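Local coordinates for T-lymphoma invasion and metastasis-inducing protein 2 (Mus musculus, PDB 3A8P), which activates the Rho-family GTPase Rac1 by stimulating its GDP-GTP exchange, linking extracellular laminin signals to neurite growth, and uses its PH-CC-Ex portion for membrane localization, at residues F104-S108 against Q109-E113; K158-A161 against E162-L165; K172-K175 against A176-Q180. All coordinates share one frame; numbering follows the deposited sequence.

Contact 1 (F104-S108 against Q109-E113)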
loop_
_atom_site.group_PDB
_atom_site.type_symbol
_atom_site.label_atom_id
_atom_site.label_comp_id
_atom_site.label_asym_id
_atom_site.label_seq_id
_atom_site.Cartn_x
_atom_site.Cartn_y
_atom_site.Cartn_z
ATOM N N PHE A 104 -0.012 -1.431 13.757
ATOM C CA PHE A 104 0.443 -2.539 14.585
ATOM C C PHE A 104 1.625 -2.048 15.415
ATOM O O PHE A 104 2.353 -1.148 14.997
ATOM C CB PHE A 104 0.945 -3.709 13.726
ATOM C CG PHE A 104 -0.130 -4.447 12.989
ATOM C CD1 PHE A 104 -0.866 -5.444 13.621
ATOM C CD2 PHE A 104 -0.391 -4.168 11.650
ATOM C CE1 PHE A 104 -1.845 -6.156 12.934
ATOM C CE2 PHE A 104 -1.369 -4.873 10.951
ATOM C CZ PHE A 104 -2.096 -5.869 11.593
ATOM N N GLN A 105 1.819 -2.631 16.590
ATOM C CA GLN A 105 2.963 -2.274 17.407
ATOM C C GLN A 105 3.663 -3.563 17.779
ATOM O O GLN A 105 3.101 -4.399 18.490
ATOM C CB GLN A 105 2.558 -1.531 18.679
ATOM C CG GLN A 105 3.747 -1.379 19.641
ATOM C CD GLN A 105 3.413 -0.602 20.900
ATOM O OE1 GLN A 105 2.306 -0.691 21.419
ATOM N NE2 GLN A 105 4.385 0.151 21.406
ATOM N N ALA A 106 4.879 -3.733 17.273
ATOM C CA ALA A 106 5.668 -4.919 17.544
ATOM C C ALA A 106 6.248 -4.819 18.951
ATOM O O ALA A 106 5.979 -3.857 19.666
ATOM C CB ALA A 106 6.777 -5.042 16.526
ATOM N N THR A 107 7.053 -5.800 19.341
ATOM C CA THR A 107 7.635 -5.809 20.683
ATOM C C THR A 107 9.031 -5.200 20.715
ATOM O O THR A 107 9.591 -4.975 21.785
ATOM C CB THR A 107 7.723 -7.238 21.243
ATOM O OG1 THR A 107 8.686 -7.986 20.493
ATOM C CG2 THR A 107 6.369 -7.929 21.145
ATOM N N SER A 108 9.586 -4.929 19.540
ATOM C CA SER A 108 10.924 -4.347 19.438
ATOM C C SER A 108 11.175 -3.961 17.989
ATOM O O SER A 108 10.383 -4.311 17.109
ATOM C CB SER A 108 11.980 -5.366 19.871
ATOM O OG SER A 108 12.084 -6.425 18.926
ATOM N N GLN A 109 12.275 -3.251 17.740
ATOM C CA GLN A 109 12.612 -2.846 16.379
ATOM C C GLN A 109 12.890 -4.095 15.555
ATOM O O GLN A 109 12.482 -4.186 14.401
ATOM C CB GLN A 109 13.845 -1.929 16.376
ATOM C CG GLN A 109 14.408 -1.594 14.982
ATOM C CD GLN A 109 13.387 -0.956 14.034
ATOM O OE1 GLN A 109 12.540 -0.160 14.450
ATOM N NE2 GLN A 109 13.484 -1.289 12.747
ATOM N N THR A 110 13.588 -5.057 16.150
ATOM C CA THR A 110 13.900 -6.306 15.450
ATOM C C THR A 110 12.610 -7.058 15.119
ATOM O O THR A 110 12.453 -7.589 14.023
ATOM C CB THR A 110 14.788 -7.233 16.305
ATOM O OG1 THR A 110 16.055 -6.604 16.531
ATOM C CG2 THR A 110 15.009 -8.563 15.589
ATOM N N ASP A 111 11.691 -7.100 16.074
ATOM C CA ASP A 111 10.427 -7.788 15.857
ATOM C C ASP A 111 9.662 -7.098 14.720
ATOM O O ASP A 111 9.082 -7.767 13.862
ATOM C CB ASP A 111 9.610 -7.788 17.147
ATOM C CG ASP A 111 8.352 -8.628 17.043
ATOM O OD1 ASP A 111 8.449 -9.812 16.653
ATOM O OD2 ASP A 111 7.265 -8.100 17.359
ATOM N N LEU A 112 9.683 -5.766 14.697
ATOM C CA LEU A 112 9.001 -5.019 13.636
ATOM C C LEU A 112 9.574 -5.396 12.270
ATOM O O LEU A 112 8.833 -5.653 11.319
ATOM C CB LEU A 112 9.134 -3.505 13.866
ATOM C CG LEU A 112 8.574 -2.548 12.801
ATOM C CD1 LEU A 112 8.259 -1.201 13.441
ATOM C CD2 LEU A 112 9.584 -2.368 11.666
ATOM N N GLU A 113 10.898 -5.445 12.178
ATOM C CA GLU A 113 11.541 -5.793 10.916
ATOM C C GLU A 113 11.195 -7.210 10.499
ATOM O O GLU A 113 11.013 -7.485 9.315
ATOM C CB GLU A 113 13.061 -5.647 11.025
ATOM C CG GLU A 113 13.533 -4.210 11.080
ATOM C CD GLU A 113 14.991 -4.100 11.471
ATOM O OE1 GLU A 113 15.780 -4.980 11.067
ATOM O OE2 GLU A 113 15.348 -3.131 12.173
#
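L112 N donates to S108 O at 2.9 Å, an i to i+4 bond, where the chain, having left strand 101-105 after Q105, enters helix 109-130 at S108. S108 is the N-cap of this helix. S108 OG accepts from D111 N at 3.0 Å. The first torsion of S108 (69°) sets OG between its own N and carbonyl carbon, turned to the D111 amide.

D111 answers with its carboxylate. With CG anti to the backbone N (chi1 -173°), the carboxylate is carried back past the cap to T107. There D111 OD2 accepts from T107 N at 3.0 Å. The bond is nearly straight. It comes in on the anti side of OD2 and somewhat out of the carboxylate plane. The other oxygen, OD1, forms a salt bridge with K13. Beside the polar groups, A106 CB packs on L112 CB at 3.9 Å, and both side chains also rest on F92 of strand 91-95. With an alanine here in place of D111, T107 N would probably lose its acceptor and K13 its partner charge.

This is the junction where the last strand of the PH domain gives way to its C-terminal helix. S108 OG takes D111 N of the first turn, and D111 OD2 takes T107 N of the loop just ahead of the helix. The negative charge near the helix N-terminus is likely to suit the helix dipole.

Contact 2 (K158-A161 against E162-L165)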
loop_
_atom_site.group_PDB
_atom_site.type_symbol
_atom_site.label_atom_id
_atom_site.label_comp_id
_atom_site.label_asym_id
_atom_site.label_seq_id
_atom_site.Cartn_x
_atom_site.Cartn_y
_atom_site.Cartn_z
ATOM N N LYS A 158 0.524 12.138 -21.278
ATOM C CA LYS A 158 -0.074 13.189 -20.464
ATOM C C LYS A 158 0.375 14.573 -20.913
ATOM O O LYS A 158 -0.425 15.510 -20.934
ATOM C CB LYS A 158 0.272 12.986 -18.982
ATOM C CG LYS A 158 -0.383 13.996 -18.045
ATOM C CD LYS A 158 -0.199 13.582 -16.585
ATOM C CE LYS A 158 -0.740 14.627 -15.613
ATOM N NZ LYS A 158 0.148 15.828 -15.511
ATOM N N LYS A 159 1.652 14.707 -21.258
ATOM C CA LYS A 159 2.149 15.995 -21.726
ATOM C C LYS A 159 1.556 16.315 -23.092
ATOM O O LYS A 159 1.230 17.463 -23.370
ATOM C CB LYS A 159 3.676 16.002 -21.810
ATOM C CG LYS A 159 4.343 16.058 -20.454
ATOM C CD LYS A 159 5.846 16.246 -20.581
ATOM C CE LYS A 159 6.506 16.202 -19.208
ATOM N NZ LYS A 159 5.895 17.212 -18.283
ATOM N N MET A 160 1.413 15.304 -23.943
ATOM C CA MET A 160 0.842 15.538 -25.264
ATOM C C MET A 160 -0.598 16.041 -25.132
ATOM O O MET A 160 -0.984 17.009 -25.785
ATOM C CB MET A 160 0.859 14.260 -26.106
ATOM C CG MET A 160 0.262 14.433 -27.505
ATOM S SD MET A 160 1.385 15.236 -28.695
ATOM C CE MET A 160 1.629 16.799 -27.992
ATOM N N ALA A 161 -1.382 15.378 -24.288
ATOM C CA ALA A 161 -2.772 15.757 -24.071
ATOM C C ALA A 161 -2.849 17.201 -23.582
ATOM O O ALA A 161 -3.676 17.976 -24.053
ATOM C CB ALA A 161 -3.429 14.819 -23.056
ATOM N N GLU A 162 -1.980 17.554 -22.637
ATOM C CA GLU A 162 -1.942 18.910 -22.102
ATOM C C GLU A 162 -1.623 19.915 -23.215
ATOM O O GLU A 162 -2.240 20.978 -23.296
ATOM C CB GLU A 162 -0.907 18.987 -20.977
ATOM C CG GLU A 162 -1.265 18.103 -19.794
ATOM C CD GLU A 162 -0.170 18.027 -18.747
ATOM O OE1 GLU A 162 1.017 18.027 -19.126
ATOM O OE2 GLU A 162 -0.492 17.943 -17.544
ATOM N N LEU A 163 -0.673 19.574 -24.082
ATOM C CA LEU A 163 -0.320 20.460 -25.191
ATOM C C LEU A 163 -1.546 20.662 -26.084
ATOM O O LEU A 163 -1.811 21.775 -26.530
ATOM C CB LEU A 163 0.836 19.878 -26.017
ATOM C CG LEU A 163 1.375 20.748 -27.166
ATOM C CD1 LEU A 163 1.971 22.046 -26.605
ATOM C CD2 LEU A 163 2.443 19.985 -27.944
ATOM N N GLN A 164 -2.295 19.589 -26.341
ATOM C CA GLN A 164 -3.497 19.702 -27.168
ATOM C C GLN A 164 -4.560 20.568 -26.473
ATOM O O GLN A 164 -5.269 21.334 -27.123
ATOM C CB GLN A 164 -4.090 18.318 -27.464
ATOM C CG GLN A 164 -3.122 17.321 -28.070
ATOM C CD GLN A 164 -2.318 17.898 -29.220
ATOM O OE1 GLN A 164 -2.871 18.346 -30.229
ATOM N NE2 GLN A 164 -0.998 17.889 -29.069
ATOM N N LEU A 165 -4.668 20.443 -25.152
ATOM C CA LEU A 165 -5.651 21.219 -24.389
ATOM C C LEU A 165 -5.359 22.721 -24.406
ATOM O O LEU A 165 -6.276 23.540 -24.326
ATOM C CB LEU A 165 -5.695 20.745 -22.927
ATOM C CG LEU A 165 -6.500 21.611 -21.946
ATOM C CD1 LEU A 165 -7.998 21.491 -22.242
ATOM C CD2 LEU A 165 -6.201 21.178 -20.517
HETATM O O HOH W 1 2.682 16.892 -17.311
#
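K158 and E162 form an i to i+4 salt bridge within one helix, on the last turns of helix 136-165 in the CC-Ex region. The two side chains cross at a slant. K158 runs extended and turns only at its end (chi4 -75°), which swings K158 NZ over to E162 OE2 at 3.0 Å. The ammonium meets OE2 from above the carboxylate plane. E162 starts beside its own backbone N and then runs extended, passing E162 CG over K158 O at 3.0 Å. The other oxygen, E162 OE1, takes a hydrogen bond from a water at 2.7 Å. The same water accepts weak bonds from K158 NZ and K159 NZ.

The backbone is regular: E162, L163, Q164 and L165 each donate to the carbonyl four residues back. M160 O takes a second, weak bond, from Q164 NE2 at 3.4 Å. These residues also face helix 171-206: K158 touches E185, E162 touches I181, and L165 touches I181 and R174.

Both oxygens of E162 are thus engaged, one by a lysine and one by water. Two lysines close by would tend to keep the carboxylate ionised. Direct pairing falls to K158, while K159 NZ, 5.0 Å from E162 OE1, is linked to it by the water, weakly.

Contact 3 (K172-K175 against A176-Q180)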
loop_
_atom_site.group_PDB
_atom_site.type_symbol
_atom_site.label_atom_id
_atom_site.label_comp_id
_atom_site.label_asym_id
_atom_site.label_seq_id
_atom_site.Cartn_x
_atom_site.Cartn_y
_atom_site.Cartn_z
ATOM N N LYS A 172 -17.066 22.449 -23.009
ATOM C CA LYS A 172 -17.187 21.011 -22.826
ATOM C C LYS A 172 -16.025 20.237 -23.442
ATOM O O LYS A 172 -15.627 19.192 -22.923
ATOM C CB LYS A 172 -18.525 20.523 -23.388
ATOM C CG LYS A 172 -19.724 21.065 -22.612
ATOM C CD LYS A 172 -21.033 20.421 -23.042
ATOM C CE LYS A 172 -22.204 20.963 -22.228
ATOM N NZ LYS A 172 -23.498 20.304 -22.579
ATOM N N ASN A 173 -15.480 20.745 -24.544
ATOM C CA ASN A 173 -14.348 20.088 -25.190
ATOM C C ASN A 173 -13.141 20.190 -24.257
ATOM O O ASN A 173 -12.282 19.308 -24.226
ATOM C CB ASN A 173 -14.052 20.755 -26.533
ATOM C CG ASN A 173 -15.100 20.435 -27.584
ATOM O OD1 ASN A 173 -15.101 19.344 -28.161
ATOM N ND2 ASN A 173 -16.009 21.376 -27.828
ATOM N N ARG A 174 -13.097 21.276 -23.494
ATOM C CA ARG A 174 -12.035 21.513 -22.531
ATOM C C ARG A 174 -12.073 20.433 -21.453
ATOM O O ARG A 174 -11.111 19.686 -21.277
ATOM C CB ARG A 174 -12.223 22.881 -21.882
ATOM C CG ARG A 174 -11.334 23.968 -22.434
ATOM C CD ARG A 174 -10.183 24.226 -21.487
ATOM N NE ARG A 174 -9.100 24.943 -22.146
ATOM C CZ ARG A 174 -7.901 25.133 -21.611
ATOM N NH1 ARG A 174 -7.634 24.661 -20.400
ATOM N NH2 ARG A 174 -6.968 25.779 -22.295
ATOM N N LYS A 175 -13.195 20.354 -20.739
ATOM C CA LYS A 175 -13.355 19.375 -19.669
ATOM C C LYS A 175 -13.115 17.954 -20.167
ATOM O O LYS A 175 -12.551 17.127 -19.449
ATOM C CB LYS A 175 -14.755 19.464 -19.042
ATOM C CG LYS A 175 -15.881 18.950 -19.926
ATOM C CD LYS A 175 -17.101 18.524 -19.102
ATOM C CE LYS A 175 -17.850 19.705 -18.494
ATOM N NZ LYS A 175 -18.592 20.509 -19.514
ATOM N N ALA A 176 -13.539 17.671 -21.395
ATOM C CA ALA A 176 -13.354 16.338 -21.957
ATOM C C ALA A 176 -11.884 15.931 -21.973
ATOM O O ALA A 176 -11.545 14.794 -21.646
ATOM C CB ALA A 176 -13.919 16.279 -23.361
ATOM N N ILE A 177 -11.009 16.851 -22.361
ATOM C CA ILE A 177 -9.587 16.540 -22.404
ATOM C C ILE A 177 -9.016 16.506 -20.985
ATOM O O ILE A 177 -8.106 15.731 -20.690
ATOM C CB ILE A 177 -8.811 17.578 -23.246
ATOM C CG1 ILE A 177 -9.356 17.588 -24.680
ATOM C CG2 ILE A 177 -7.327 17.244 -23.246
ATOM C CD1 ILE A 177 -8.768 18.677 -25.570
ATOM N N GLU A 178 -9.563 17.343 -20.110
ATOM C CA GLU A 178 -9.109 17.396 -18.726
ATOM C C GLU A 178 -9.412 16.066 -18.043
ATOM O O GLU A 178 -8.597 15.560 -17.271
ATOM C CB GLU A 178 -9.800 18.540 -17.979
ATOM C CG GLU A 178 -9.604 19.891 -18.637
ATOM C CD GLU A 178 -10.151 21.036 -17.805
ATOM O OE1 GLU A 178 -11.325 20.959 -17.378
ATOM O OE2 GLU A 178 -9.405 22.017 -17.587
ATOM N N ASN A 179 -10.585 15.508 -18.336
ATOM C CA ASN A 179 -10.994 14.226 -17.776
ATOM C C ASN A 179 -9.963 13.178 -18.166
ATOM O O ASN A 179 -9.584 12.330 -17.360
ATOM C CB ASN A 179 -12.360 13.817 -18.328
ATOM C CG ASN A 179 -13.486 14.707 -17.831
ATOM O OD1 ASN A 179 -14.561 14.754 -18.430
ATOM N ND2 ASN A 179 -13.250 15.410 -16.726
ATOM N N GLN A 180 -9.518 13.249 -19.417
ATOM C CA GLN A 180 -8.524 12.325 -19.945
ATOM C C GLN A 180 -7.190 12.523 -19.211
ATOM O O GLN A 180 -6.545 11.562 -18.792
ATOM C CB GLN A 180 -8.345 12.575 -21.441
ATOM C CG GLN A 180 -7.582 11.492 -22.164
ATOM C CD GLN A 180 -7.334 11.832 -23.622
ATOM O OE1 GLN A 180 -8.256 12.196 -24.356
ATOM N NE2 GLN A 180 -6.083 11.712 -24.047
#
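K175 and A176 meet at a peptide link, and K175 has an unusual side-chain start for a helix. Its CG sits between the backbone N and the carbonyl carbon (chi1 72°). This presses K175 CG to 3.0 Å from A176 N and brings it close to K172 O as well. K175 O accepts from N179 N at 2.8 Å.

A176 is held one turn back. A176 N donates to K172 O at 3.0 Å. A176 CB lies over K172 O at 3.4 Å, with N173 O also close by. The next amide, I177 N, makes only weak bonds here, to N173 O and to R174 O.

E178 lies against the preceding turn. E178 N donates to R174 O at 3.0 Å. CG turns back beside the backbone N (chi1 -56°) and passes over that same oxygen. The extended chain then lays E178 OE1 by K175 CA at 3.4 Å. E178 OE2 faces the edge of the R174 guanidinium, near its plane. With E178 OE2 at 4.2 Å from R174 NH1, this is a charge attraction and no salt bridge. The firmer polar partner of R174 is V168 O, which accepts from R174 NE in the loop before the helix.

R174, I177 and E178 all rest on L165 of helix 136-165. The segment is the opening turns of helix 171-206, predicted as coiled coil, and this packing forms the loop end of an antiparallel helical hairpin in the CC-Ex region.

Overall arrangement
Contacts 2 and 3 belong together. Their centres are 11 Å apart, and they face each other across the end of the hairpin made by helices 136-165 and 171-206. Two approaches join them: L165 O lies 3.1 Å from R174 NH2, and A161 O lies 3.8 Å from I177 CG2. Contact 1 is on the other side of the chain's centre, in the PH domain. Its centre lies 47 Å from that of contact 2 and 48 Å from that of contact 3. Helix 109-130, begun in contact 1, is followed by helix 136-165, which leads out to contact 2. The PH and CC-Ex parts are both needed for membrane localization.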